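Side-chain contacts in penicillin-binding protein activator LpoA (Escherichia coli, PDB 6DR3), which regulates peptidoglycan synthesis, being essential for the function of penicillin-binding protein 1A and stimulating its transpeptidase activity in vitro: residues 147-152 with 180-185; 128-133 with 170-175; 197-200 with 205-208. All coordinates share one frame; numbering follows the deposited sequence.

Interaction 1: residues 147-152 with 180-185; sequences ATWQAL and RVWFDN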
ATOM      1  N   ALA A 147      -5.518  -3.743   8.319  1.00 24.88           N
ATOM      2  CA  ALA A 147      -4.940  -2.466   8.721  1.00 23.38           C
ATOM      3  C   ALA A 147      -5.994  -1.367   8.714  1.00 21.92           C
ATOM      4  O   ALA A 147      -6.012  -0.511   9.605  1.00 20.31           O
ATOM      5  CB  ALA A 147      -3.775  -2.101   7.803  1.00 23.10           C
ATOM      6  N   THR A 148      -6.880  -1.375   7.715  1.00 23.88           N
ATOM      7  CA  THR A 148      -7.983  -0.421   7.701  1.00 24.34           C
ATOM      8  C   THR A 148      -8.833  -0.559   8.957  1.00 28.66           C
ATOM      9  O   THR A 148      -9.246   0.444   9.550  1.00 27.71           O
ATOM     10  CB  THR A 148      -8.845  -0.622   6.451  1.00 21.38           C
ATOM     11  OG1 THR A 148      -8.023  -0.559   5.277  1.00 21.35           O
ATOM     12  CG2 THR A 148      -9.925   0.451   6.361  1.00 23.88           C
ATOM     13  N   TRP A 149      -9.097  -1.795   9.386  1.00 30.01           N
ATOM     14  CA  TRP A 149      -9.937  -1.984  10.563  1.00 25.03           C
ATOM     15  C   TRP A 149      -9.231  -1.528  11.833  1.00 21.87           C
ATOM     16  O   TRP A 149      -9.853  -0.899  12.697  1.00 23.73           O
ATOM     17  CB  TRP A 149     -10.364  -3.443  10.703  1.00 22.75           C
ATOM     18  CG  TRP A 149     -11.254  -3.609  11.884  1.00 23.88           C
ATOM     19  CD1 TRP A 149     -10.997  -4.318  13.021  1.00 24.12           C
ATOM     20  CD2 TRP A 149     -12.538  -3.005  12.069  1.00 25.20           C
ATOM     21  NE1 TRP A 149     -12.052  -4.207  13.895  1.00 21.87           N
ATOM     22  CE2 TRP A 149     -13.011  -3.406  13.332  1.00 23.95           C
ATOM     23  CE3 TRP A 149     -13.340  -2.172  11.280  1.00 23.90           C
ATOM     24  CZ2 TRP A 149     -14.249  -3.001  13.826  1.00 27.51           C
ATOM     25  CZ3 TRP A 149     -14.568  -1.774  11.772  1.00 26.49           C
ATOM     26  CH2 TRP A 149     -15.012  -2.189  13.032  1.00 28.03           C
ATOM     27  N   GLN A 150      -7.939  -1.835  11.979  1.00 22.86           N
ATOM     28  CA  GLN A 150      -7.232  -1.391  13.175  1.00 24.28           C
ATOM     29  C   GLN A 150      -7.271   0.126  13.296  1.00 26.84           C
ATOM     30  O   GLN A 150      -7.465   0.664  14.393  1.00 28.04           O
ATOM     31  CB  GLN A 150      -5.784  -1.884  13.174  1.00 22.86           C
ATOM     32  CG  GLN A 150      -4.973  -1.316  14.347  1.00 28.12           C
ATOM     33  CD  GLN A 150      -3.618  -1.971  14.527  1.00 34.93           C
ATOM     34  OE1 GLN A 150      -2.585  -1.300  14.505  1.00 38.79           O
ATOM     35  NE2 GLN A 150      -3.615  -3.282  14.730  1.00 37.43           N
ATOM     36  N   ALA A 151      -7.090   0.835  12.179  1.00 25.99           N
ATOM     37  CA  ALA A 151      -7.154   2.292  12.214  1.00 24.75           C
ATOM     38  C   ALA A 151      -8.533   2.767  12.651  1.00 23.42           C
ATOM     39  O   ALA A 151      -8.654   3.718  13.433  1.00 25.29           O
ATOM     40  CB  ALA A 151      -6.796   2.867  10.843  1.00 24.10           C
ATOM     41  N   LEU A 152      -9.586   2.113  12.161  1.00 20.72           N
ATOM     42  CA  LEU A 152     -10.943   2.491  12.541  1.00 19.84           C
ATOM     43  C   LEU A 152     -11.203   2.207  14.016  1.00 24.07           C
ATOM     44  O   LEU A 152     -11.705   3.069  14.746  1.00 26.28           O
ATOM     45  CB  LEU A 152     -11.950   1.753  11.662  1.00 26.13           C
ATOM     46  CG  LEU A 152     -11.923   2.165  10.190  1.00 27.55           C
ATOM     47  CD1 LEU A 152     -12.595   1.113   9.322  1.00 25.79           C
ATOM     48  CD2 LEU A 152     -12.596   3.521  10.009  1.00 25.79           C
ATOM     49  N   ARG A 180     -19.171   2.455  13.306  1.00 27.03           N
ATOM     50  CA  ARG A 180     -20.270   2.770  14.214  1.00 32.12           C
ATOM     51  C   ARG A 180     -20.961   1.506  14.707  1.00 26.90           C
ATOM     52  O   ARG A 180     -21.319   1.404  15.886  1.00 27.49           O
ATOM     53  CB  ARG A 180     -21.276   3.691  13.524  1.00 42.63           C
ATOM     54  CG  ARG A 180     -20.896   5.161  13.553  1.00 57.86           C
ATOM     55  CD  ARG A 180     -21.964   5.992  14.245  1.00 72.35           C
ATOM     56  NE  ARG A 180     -22.196   5.556  15.621  1.00 85.74           N
ATOM     57  CZ  ARG A 180     -23.143   6.048  16.415  1.00 97.18           C
ATOM     58  NH1 ARG A 180     -23.959   6.998  15.977  1.00101.05           N
ATOM     59  NH2 ARG A 180     -23.277   5.587  17.651  1.00100.61           N
ATOM     60  N   VAL A 181     -21.173   0.535  13.816  1.00 23.92           N
ATOM     61  CA  VAL A 181     -21.703  -0.757  14.243  1.00 26.72           C
ATOM     62  C   VAL A 181     -20.851  -1.319  15.368  1.00 29.47           C
ATOM     63  O   VAL A 181     -21.366  -1.899  16.334  1.00 22.30           O
ATOM     64  CB  VAL A 181     -21.779  -1.726  13.046  1.00 30.79           C
ATOM     65  CG1 VAL A 181     -22.157  -3.134  13.501  1.00 29.74           C
ATOM     66  CG2 VAL A 181     -22.778  -1.216  12.016  1.00 32.67           C
ATOM     67  N   TRP A 182     -19.530  -1.147  15.267  1.00 29.99           N
ATOM     68  CA  TRP A 182     -18.637  -1.643  16.308  1.00 29.06           C
ATOM     69  C   TRP A 182     -18.791  -0.842  17.596  1.00 28.91           C
ATOM     70  O   TRP A 182     -18.853  -1.420  18.688  1.00 29.25           O
ATOM     71  CB  TRP A 182     -17.190  -1.607  15.821  1.00 29.19           C
ATOM     72  CG  TRP A 182     -16.224  -2.142  16.827  1.00 35.17           C
ATOM     73  CD1 TRP A 182     -16.100  -3.438  17.237  1.00 41.60           C
ATOM     74  CD2 TRP A 182     -15.243  -1.395  17.553  1.00 35.44           C
ATOM     75  NE1 TRP A 182     -15.102  -3.545  18.176  1.00 42.25           N
ATOM     76  CE2 TRP A 182     -14.559  -2.304  18.387  1.00 42.03           C
ATOM     77  CE3 TRP A 182     -14.875  -0.047  17.580  1.00 35.45           C
ATOM     78  CZ2 TRP A 182     -13.531  -1.906  19.239  1.00 43.63           C
ATOM     79  CZ3 TRP A 182     -13.852   0.345  18.426  1.00 42.64           C
ATOM     80  CH2 TRP A 182     -13.193  -0.581  19.243  1.00 43.32           C
ATOM     81  N   PHE A 183     -18.853   0.489  17.493  1.00 30.48           N
ATOM     82  CA  PHE A 183     -19.062   1.312  18.681  1.00 31.40           C
ATOM     83  C   PHE A 183     -20.336   0.910  19.417  1.00 32.56           C
ATOM     84  O   PHE A 183     -20.380   0.927  20.652  1.00 32.58           O
ATOM     85  CB  PHE A 183     -19.133   2.794  18.299  1.00 39.49           C
ATOM     86  CG  PHE A 183     -17.818   3.391  17.856  1.00 45.67           C
ATOM     87  CD1 PHE A 183     -16.606   2.910  18.333  1.00 50.86           C
ATOM     88  CD2 PHE A 183     -17.802   4.455  16.966  1.00 42.25           C
ATOM     89  CE1 PHE A 183     -15.409   3.473  17.924  1.00 51.49           C
ATOM     90  CE2 PHE A 183     -16.610   5.019  16.554  1.00 46.58           C
ATOM     91  CZ  PHE A 183     -15.413   4.528  17.033  1.00 51.93           C
ATOM     92  N   ASP A 184     -21.381   0.541  18.676  1.00 31.54           N
ATOM     93  CA  ASP A 184     -22.708   0.376  19.255  1.00 34.13           C
ATOM     94  C   ASP A 184     -22.983  -1.024  19.788  1.00 31.74           C
ATOM     95  O   ASP A 184     -23.852  -1.174  20.653  1.00 33.94           O
ATOM     96  CB  ASP A 184     -23.775   0.732  18.213  1.00 35.18           C
ATOM     97  CG  ASP A 184     -23.786   2.213  17.874  1.00 39.94           C
ATOM     98  OD1 ASP A 184     -23.001   2.970  18.484  1.00 43.81           O
ATOM     99  OD2 ASP A 184     -24.579   2.618  16.999  1.00 39.82           O
ATOM    100  N   ASN A 185     -22.278  -2.048  19.306  1.00 31.39           N
ATOM    101  CA  ASN A 185     -22.587  -3.426  19.668  1.00 36.55           C
ATOM    102  C   ASN A 185     -21.407  -4.185  20.255  1.00 42.50           C
ATOM    103  O   ASN A 185     -21.543  -5.382  20.533  1.00 41.24           O
ATOM    104  CB  ASN A 185     -23.113  -4.189  18.443  1.00 34.89           C
ATOM    105  CG  ASN A 185     -24.387  -3.584  17.883  1.00 36.97           C
ATOM    106  OD1 ASN A 185     -25.487  -3.903  18.331  1.00 37.87           O
ATOM    107  ND2 ASN A 185     -24.244  -2.708  16.895  1.00 38.56           N
TER

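Interaction 2: residues 128-133 with 170-175; sequences ALIAQE and NILQGW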
ATOM      1  N   ALA A 128      -5.570   6.350   1.995  1.00 23.25           N
ATOM      2  CA  ALA A 128      -4.458   5.677   1.330  1.00 22.35           C
ATOM      3  C   ALA A 128      -4.690   4.172   1.273  1.00 23.60           C
ATOM      4  O   ALA A 128      -4.471   3.538   0.233  1.00 24.14           O
ATOM      5  CB  ALA A 128      -3.147   5.996   2.048  1.00 23.91           C
ATOM      6  N   LEU A 129      -5.132   3.582   2.385  1.00 23.79           N
ATOM      7  CA  LEU A 129      -5.465   2.161   2.383  1.00 24.83           C
ATOM      8  C   LEU A 129      -6.587   1.863   1.398  1.00 22.81           C
ATOM      9  O   LEU A 129      -6.542   0.858   0.677  1.00 19.90           O
ATOM     10  CB  LEU A 129      -5.863   1.719   3.791  1.00 24.59           C
ATOM     11  CG  LEU A 129      -4.727   1.639   4.809  1.00 27.75           C
ATOM     12  CD1 LEU A 129      -5.286   1.618   6.221  1.00 26.96           C
ATOM     13  CD2 LEU A 129      -3.876   0.405   4.555  1.00 24.83           C
ATOM     14  N   ILE A 130      -7.601   2.731   1.352  1.00 20.12           N
ATOM     15  CA  ILE A 130      -8.741   2.504   0.470  1.00 23.32           C
ATOM     16  C   ILE A 130      -8.326   2.650  -0.989  1.00 25.91           C
ATOM     17  O   ILE A 130      -8.784   1.895  -1.856  1.00 25.01           O
ATOM     18  CB  ILE A 130      -9.889   3.463   0.841  1.00 25.33           C
ATOM     19  CG1 ILE A 130     -10.470   3.075   2.202  1.00 26.51           C
ATOM     20  CG2 ILE A 130     -10.987   3.450  -0.224  1.00 26.91           C
ATOM     21  CD1 ILE A 130     -11.377   4.122   2.809  1.00 30.86           C
ATOM     22  N   ALA A 131      -7.458   3.620  -1.288  1.00 23.39           N
ATOM     23  CA  ALA A 131      -7.007   3.802  -2.663  1.00 22.88           C
ATOM     24  C   ALA A 131      -6.130   2.643  -3.123  1.00 24.96           C
ATOM     25  O   ALA A 131      -6.119   2.311  -4.314  1.00 29.05           O
ATOM     26  CB  ALA A 131      -6.249   5.122  -2.796  1.00 26.23           C
ATOM     27  N   GLN A 132      -5.396   2.019  -2.201  1.00 25.63           N
ATOM     28  CA  GLN A 132      -4.494   0.931  -2.562  1.00 26.52           C
ATOM     29  C   GLN A 132      -5.222  -0.397  -2.733  1.00 25.80           C
ATOM     30  O   GLN A 132      -4.826  -1.207  -3.577  1.00 23.50           O
ATOM     31  CB  GLN A 132      -3.410   0.778  -1.496  1.00 29.31           C
ATOM     32  CG  GLN A 132      -2.306  -0.216  -1.855  1.00 25.07           C
ATOM     33  CD  GLN A 132      -1.504  -0.650  -0.644  1.00 24.30           C
ATOM     34  OE1 GLN A 132      -2.068  -1.066   0.368  1.00 21.25           O
ATOM     35  NE2 GLN A 132      -0.180  -0.553  -0.741  1.00 24.98           N
ATOM     36  N   GLU A 133      -6.271  -0.636  -1.948  1.00 26.85           N
ATOM     37  CA  GLU A 133      -6.892  -1.957  -1.909  1.00 27.03           C
ATOM     38  C   GLU A 133      -7.278  -2.493  -3.282  1.00 28.97           C
ATOM     39  O   GLU A 133      -7.013  -3.679  -3.545  1.00 23.63           O
ATOM     40  CB  GLU A 133      -8.111  -1.915  -0.974  1.00 27.76           C
ATOM     41  CG  GLU A 133      -8.869  -3.234  -0.862  1.00 30.99           C
ATOM     42  CD  GLU A 133      -9.827  -3.470  -2.018  1.00 35.13           C
ATOM     43  OE1 GLU A 133     -10.364  -2.482  -2.561  1.00 35.54           O
ATOM     44  OE2 GLU A 133     -10.037  -4.643  -2.388  1.00 40.33           O
ATOM     45  N   ASN A 170     -17.782   6.484  -1.177  1.00 35.36           N
ATOM     46  CA  ASN A 170     -18.757   5.515  -0.688  1.00 38.30           C
ATOM     47  C   ASN A 170     -18.089   4.364   0.052  1.00 30.20           C
ATOM     48  O   ASN A 170     -18.692   3.784   0.962  1.00 29.31           O
ATOM     49  CB  ASN A 170     -19.601   4.974  -1.841  1.00 49.27           C
ATOM     50  CG  ASN A 170     -20.901   4.341  -1.364  1.00 63.32           C
ATOM     51  OD1 ASN A 170     -21.536   4.832  -0.428  1.00 62.60           O
ATOM     52  ND2 ASN A 170     -21.295   3.243  -1.997  1.00 69.82           N
ATOM     53  N   ILE A 171     -16.860   4.006  -0.320  1.00 26.30           N
ATOM     54  CA  ILE A 171     -16.159   2.944   0.394  1.00 27.50           C
ATOM     55  C   ILE A 171     -15.778   3.416   1.794  1.00 24.92           C
ATOM     56  O   ILE A 171     -15.989   2.707   2.786  1.00 23.83           O
ATOM     57  CB  ILE A 171     -14.933   2.470  -0.408  1.00 25.83           C
ATOM     58  CG1 ILE A 171     -15.399   1.689  -1.644  1.00 35.75           C
ATOM     59  CG2 ILE A 171     -14.007   1.606   0.464  1.00 21.93           C
ATOM     60  CD1 ILE A 171     -14.278   1.217  -2.559  1.00 48.49           C
ATOM     61  N   LEU A 172     -15.219   4.624   1.896  1.00 24.23           N
ATOM     62  CA  LEU A 172     -14.899   5.175   3.209  1.00 22.57           C
ATOM     63  C   LEU A 172     -16.158   5.336   4.050  1.00 21.48           C
ATOM     64  O   LEU A 172     -16.156   5.027   5.247  1.00 25.27           O
ATOM     65  CB  LEU A 172     -14.177   6.513   3.055  1.00 20.16           C
ATOM     66  CG  LEU A 172     -13.789   7.229   4.351  1.00 25.46           C
ATOM     67  CD1 LEU A 172     -12.906   6.352   5.226  1.00 21.91           C
ATOM     68  CD2 LEU A 172     -13.094   8.545   4.037  1.00 31.49           C
ATOM     69  N   GLN A 173     -17.246   5.816   3.443  1.00 22.18           N
ATOM     70  CA  GLN A 173     -18.504   5.919   4.172  1.00 24.60           C
ATOM     71  C   GLN A 173     -18.937   4.559   4.705  1.00 21.05           C
ATOM     72  O   GLN A 173     -19.396   4.449   5.845  1.00 21.10           O
ATOM     73  CB  GLN A 173     -19.592   6.508   3.272  1.00 29.25           C
ATOM     74  CG  GLN A 173     -20.902   6.783   4.001  1.00 43.18           C
ATOM     75  CD  GLN A 173     -22.014   7.237   3.076  1.00 52.72           C
ATOM     76  OE1 GLN A 173     -21.956   7.033   1.863  1.00 57.72           O
ATOM     77  NE2 GLN A 173     -23.039   7.860   3.649  1.00 56.50           N
ATOM     78  N   GLY A 174     -18.795   3.512   3.890  1.00 22.20           N
ATOM     79  CA  GLY A 174     -19.130   2.176   4.355  1.00 20.90           C
ATOM     80  C   GLY A 174     -18.254   1.729   5.508  1.00 20.51           C
ATOM     81  O   GLY A 174     -18.733   1.107   6.458  1.00 19.80           O
ATOM     82  N   TRP A 175     -16.955   2.035   5.441  1.00 17.90           N
ATOM     83  CA  TRP A 175     -16.057   1.688   6.536  1.00 18.96           C
ATOM     84  C   TRP A 175     -16.451   2.409   7.817  1.00 18.58           C
ATOM     85  O   TRP A 175     -16.457   1.810   8.898  1.00 24.50           O
ATOM     86  CB  TRP A 175     -14.613   2.024   6.165  1.00 16.66           C
ATOM     87  CG  TRP A 175     -13.926   0.972   5.348  1.00 17.86           C
ATOM     88  CD1 TRP A 175     -13.439   1.107   4.079  1.00 15.14           C
ATOM     89  CD2 TRP A 175     -13.644  -0.375   5.744  1.00 21.41           C
ATOM     90  NE1 TRP A 175     -12.870  -0.071   3.662  1.00 21.27           N
ATOM     91  CE2 TRP A 175     -12.982  -0.998   4.665  1.00 24.29           C
ATOM     92  CE3 TRP A 175     -13.884  -1.115   6.904  1.00 26.74           C
ATOM     93  CZ2 TRP A 175     -12.561  -2.325   4.713  1.00 23.62           C
ATOM     94  CZ3 TRP A 175     -13.465  -2.432   6.950  1.00 27.62           C
ATOM     95  CH2 TRP A 175     -12.811  -3.022   5.863  1.00 26.73           C
TER

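Interaction 3: residues 197-200 with 205-208; sequences ADWQ and NNPG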
ATOM      1  N   ALA A 197     -23.529  -8.684   9.668  1.00 26.37           N
ATOM      2  CA  ALA A 197     -24.245  -9.282   8.547  1.00 25.20           C
ATOM      3  C   ALA A 197     -25.130  -8.257   7.852  1.00 30.74           C
ATOM      4  O   ALA A 197     -25.204  -8.226   6.617  1.00 32.71           O
ATOM      5  CB  ALA A 197     -25.074 -10.472   9.029  1.00 29.31           C
ATOM      6  N   ASP A 198     -25.808  -7.406   8.625  1.00 24.32           N
ATOM      7  CA  ASP A 198     -26.631  -6.364   8.019  1.00 22.63           C
ATOM      8  C   ASP A 198     -25.769  -5.331   7.305  1.00 21.64           C
ATOM      9  O   ASP A 198     -26.133  -4.852   6.224  1.00 22.21           O
ATOM     10  CB  ASP A 198     -27.505  -5.695   9.081  1.00 24.79           C
ATOM     11  CG  ASP A 198     -28.625  -6.599   9.572  1.00 23.96           C
ATOM     12  OD1 ASP A 198     -28.985  -7.559   8.858  1.00 25.08           O
ATOM     13  OD2 ASP A 198     -29.150  -6.338  10.675  1.00 24.11           O
ATOM     14  N   TRP A 199     -24.618  -4.980   7.885  1.00 21.21           N
ATOM     15  CA  TRP A 199     -23.714  -4.049   7.218  1.00 23.98           C
ATOM     16  C   TRP A 199     -23.257  -4.600   5.874  1.00 24.30           C
ATOM     17  O   TRP A 199     -23.192  -3.864   4.882  1.00 20.90           O
ATOM     18  CB  TRP A 199     -22.505  -3.751   8.107  1.00 22.20           C
ATOM     19  CG  TRP A 199     -21.451  -2.946   7.412  1.00 26.52           C
ATOM     20  CD1 TRP A 199     -21.427  -1.593   7.253  1.00 26.69           C
ATOM     21  CD2 TRP A 199     -20.270  -3.447   6.772  1.00 26.12           C
ATOM     22  NE1 TRP A 199     -20.303  -1.217   6.555  1.00 25.57           N
ATOM     23  CE2 TRP A 199     -19.577  -2.338   6.247  1.00 28.92           C
ATOM     24  CE3 TRP A 199     -19.731  -4.724   6.593  1.00 25.68           C
ATOM     25  CZ2 TRP A 199     -18.372  -2.466   5.560  1.00 28.59           C
ATOM     26  CZ3 TRP A 199     -18.533  -4.850   5.906  1.00 28.75           C
ATOM     27  CH2 TRP A 199     -17.868  -3.728   5.399  1.00 29.10           C
ATOM     28  N   GLN A 200     -22.936  -5.893   5.824  1.00 28.59           N
ATOM     29  CA  GLN A 200     -22.514  -6.504   4.568  1.00 27.67           C
ATOM     30  C   GLN A 200     -23.578  -6.328   3.493  1.00 29.36           C
ATOM     31  O   GLN A 200     -23.255  -6.146   2.313  1.00 29.50           O
ATOM     32  CB  GLN A 200     -22.203  -7.985   4.788  1.00 26.81           C
ATOM     33  CG  GLN A 200     -20.937  -8.230   5.606  1.00 26.30           C
ATOM     34  CD  GLN A 200     -20.682  -9.702   5.877  1.00 29.24           C
ATOM     35  OE1 GLN A 200     -21.464 -10.367   6.556  1.00 31.50           O
ATOM     36  NE2 GLN A 200     -19.580 -10.217   5.348  1.00 31.57           N
ATOM     37  N   ASN A 205     -20.518  -3.752  -1.801  1.00 42.91           N
ATOM     38  CA  ASN A 205     -19.332  -3.496  -2.607  1.00 51.04           C
ATOM     39  C   ASN A 205     -18.094  -3.211  -1.767  1.00 43.32           C
ATOM     40  O   ASN A 205     -16.982  -3.236  -2.306  1.00 42.90           O
ATOM     41  CB  ASN A 205     -19.580  -2.317  -3.552  1.00 63.37           C
ATOM     42  CG  ASN A 205     -18.447  -2.117  -4.544  1.00 74.42           C
ATOM     43  OD1 ASN A 205     -17.821  -3.079  -4.990  1.00 72.05           O
ATOM     44  ND2 ASN A 205     -18.172  -0.863  -4.885  1.00 80.34           N
ATOM     45  N   ASN A 206     -18.252  -2.942  -0.477  1.00 32.12           N
ATOM     46  CA  ASN A 206     -17.105  -2.623   0.358  1.00 28.25           C
ATOM     47  C   ASN A 206     -16.162  -3.819   0.415  1.00 29.76           C
ATOM     48  O   ASN A 206     -16.622  -4.956   0.611  1.00 25.86           O
ATOM     49  CB  ASN A 206     -17.563  -2.239   1.765  1.00 26.13           C
ATOM     50  CG  ASN A 206     -16.441  -1.660   2.604  1.00 25.48           C
ATOM     51  OD1 ASN A 206     -15.610  -2.391   3.144  1.00 24.51           O
ATOM     52  ND2 ASN A 206     -16.415  -0.337   2.721  1.00 27.12           N
ATOM     53  N   PRO A 207     -14.848  -3.625   0.247  1.00 30.73           N
ATOM     54  CA  PRO A 207     -13.928  -4.771   0.316  1.00 33.67           C
ATOM     55  C   PRO A 207     -14.060  -5.574   1.596  1.00 32.20           C
ATOM     56  O   PRO A 207     -13.903  -6.802   1.570  1.00 28.03           O
ATOM     57  CB  PRO A 207     -12.544  -4.116   0.199  1.00 33.91           C
ATOM     58  CG  PRO A 207     -12.789  -2.849  -0.534  1.00 33.23           C
ATOM     59  CD  PRO A 207     -14.137  -2.372  -0.071  1.00 32.93           C
ATOM     60  N   GLY A 208     -14.346  -4.917   2.722  1.00 27.64           N
ATOM     61  CA  GLY A 208     -14.528  -5.623   3.978  1.00 32.46           C
ATOM     62  C   GLY A 208     -15.810  -6.425   4.053  1.00 28.86           C
ATOM     63  O   GLY A 208     -15.919  -7.316   4.902  1.00 29.39           O
TER

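Interaction 1: residues 147-152 with 180-185
An edge-to-face aromatic pair, Trp149 against Trp182, joins helix 138-153 to the C-terminal part of helix 170-185. The outer rim of the Trp149 six-membered ring is the edge, and the Trp182 indole supplies the face. The planes stand at 81°, close to perpendicular, and the six-membered ring of Trp149 has its centroid 5.3 Å from that of the five-membered ring of Trp182. Trp149 CZ2 comes down over this face, 3.7 Å from Trp182 CG. Beside it, Trp149 CH2 meets the aliphatic stem, 3.6 Å from Trp182 CB, which lies near the plane of the Trp149 ring. Each indole leaves its helix with CG anti to the backbone N, chi1 being -178° in both, and Trp149 is thereby carried across the gap end-first. The pair thus joins two helices of the all-helical amino-terminal domain of LpoA, whose helices form TPR-like motifs; helix 157-161 lies between the two in sequence. Met192 of helix 189-202 also touches Trp182, and Arg186 makes a cation-pi contact with its ring; Trp149 in turn touches Leu178 and Pro213. Where helix 170-185 runs out, Asn185 folds back on the last turn: its ND2 donates to Val181 O over 3.0 Å, in the carbonyl plane on a lone pair, which restrains the amide.

Interaction 2: residues 128-133 with 170-175
Ile130, on helix 123-132, projects into a group of apolar side chains at the start of helix 170-185, and every close contact between the segments 128-133 and 170-175 passes through it. The short helical segments approach to 10.5 Å between their axes, at an angle of 122° between their N-to-C directions.

The apolar contacts divide between the two arms of this isoleucine. Its CG2 branch meets Ile171 methyl to methyl, with Ile130 CG2 and Ile171 CG2 3.6 Å apart, as the two side chains run antiparallel alongside each other. The longer arm is extended at chi2 (167°), which carries its end to Leu172, where Ile130 CD1 lies 3.6 Å from Leu172 CD1. The leucine lies roughly perpendicular to it and adds its stem, Leu172 CB standing 3.7 Å from Ile130 CD1. The same methyl meets the indole of Trp175 at a slant, with Ile130 CD1 3.9 Å from Trp175 CD1. Trp175 also touches Thr148 and Leu152 of helix 138-153.

The polar partners of Glu133 and Gln132 lie outside helix 170-185. Glu133 makes a salt bridge through OE2 to Lys141, while the Gln132 amide is hydrogen-bonded to Gln111, Asn144 and the Ala107 carbonyl.

With no hydrogen bond passing between the segments, their cohesion rests on dispersion and the exclusion of water, and its specificity probably on the complementary shapes of the apolar side chains rather than on directional bonds.

Interaction 3: residues 197-200 with 205-208
Trp199 presses the outer edge of its six-membered ring against Asn206, which caps the start of helix 207-210, and Gly208 in its first turn. Here the packing is close. Trp199 CH2 sits 3.5 Å from Asn206 OD1 and 3.6 Å from Gly208 C, and both atoms lie near the plane of the indole. A neighbouring edge atom, Trp199 CZ2, reaches the amide carbon, 3.6 Å from Asn206 CG. Ring and amide planes are 66° apart, and the asparagine side chain stands nearly square to that of the tryptophan. A chi1 of 172° swings the indole away from its own backbone N, and its NE1 donates to Gly174 O of helix 170-185, which restrains the ring. Asn206 is also packed against Ile171 and Trp175 of that helix. On this tight side, the Asn206 amide oxygen also accepts from the chain: Gly208 N donates to Asn206 OD1 over 2.9 Å with an N-H...O angle of 145°.

The other side is looser. Asn205 is exposed, and its CB, like that of Pro207, points away from segment 197-200; Pro207 touches Glu133. Gln200 approaches without touching Asn206 or Gly208, and its NE2 instead bonds to Ala209 O.

A side-chain oxygen accepting from the amide two residues on makes an Asx turn, here serving as the N-cap of helix 207-210 with proline at its first position.

From the N terminus, the chain reaches segment 128-133 first, which opens interaction 2, and then segment 147-152, which opens interaction 1. Interaction 2 closes at 170-175 before interaction 1 closes at 180-185, so the two loops cross rather than nest. Helices 123-132 and 138-153 also touch directly, Thr148 against Leu129. Interaction 3 follows in series, closing a tight four-residue connection between helices 189-202 and 207-210. It meets interaction 2 through the probable hydrogen bond from Trp199 to Gly174 and through Asn206 against Trp175, with Pro207 against Glu133 in addition, but does not touch interaction 1. Helix 170-185 is shared by interactions 1 and 2, and interaction 3 packs against it.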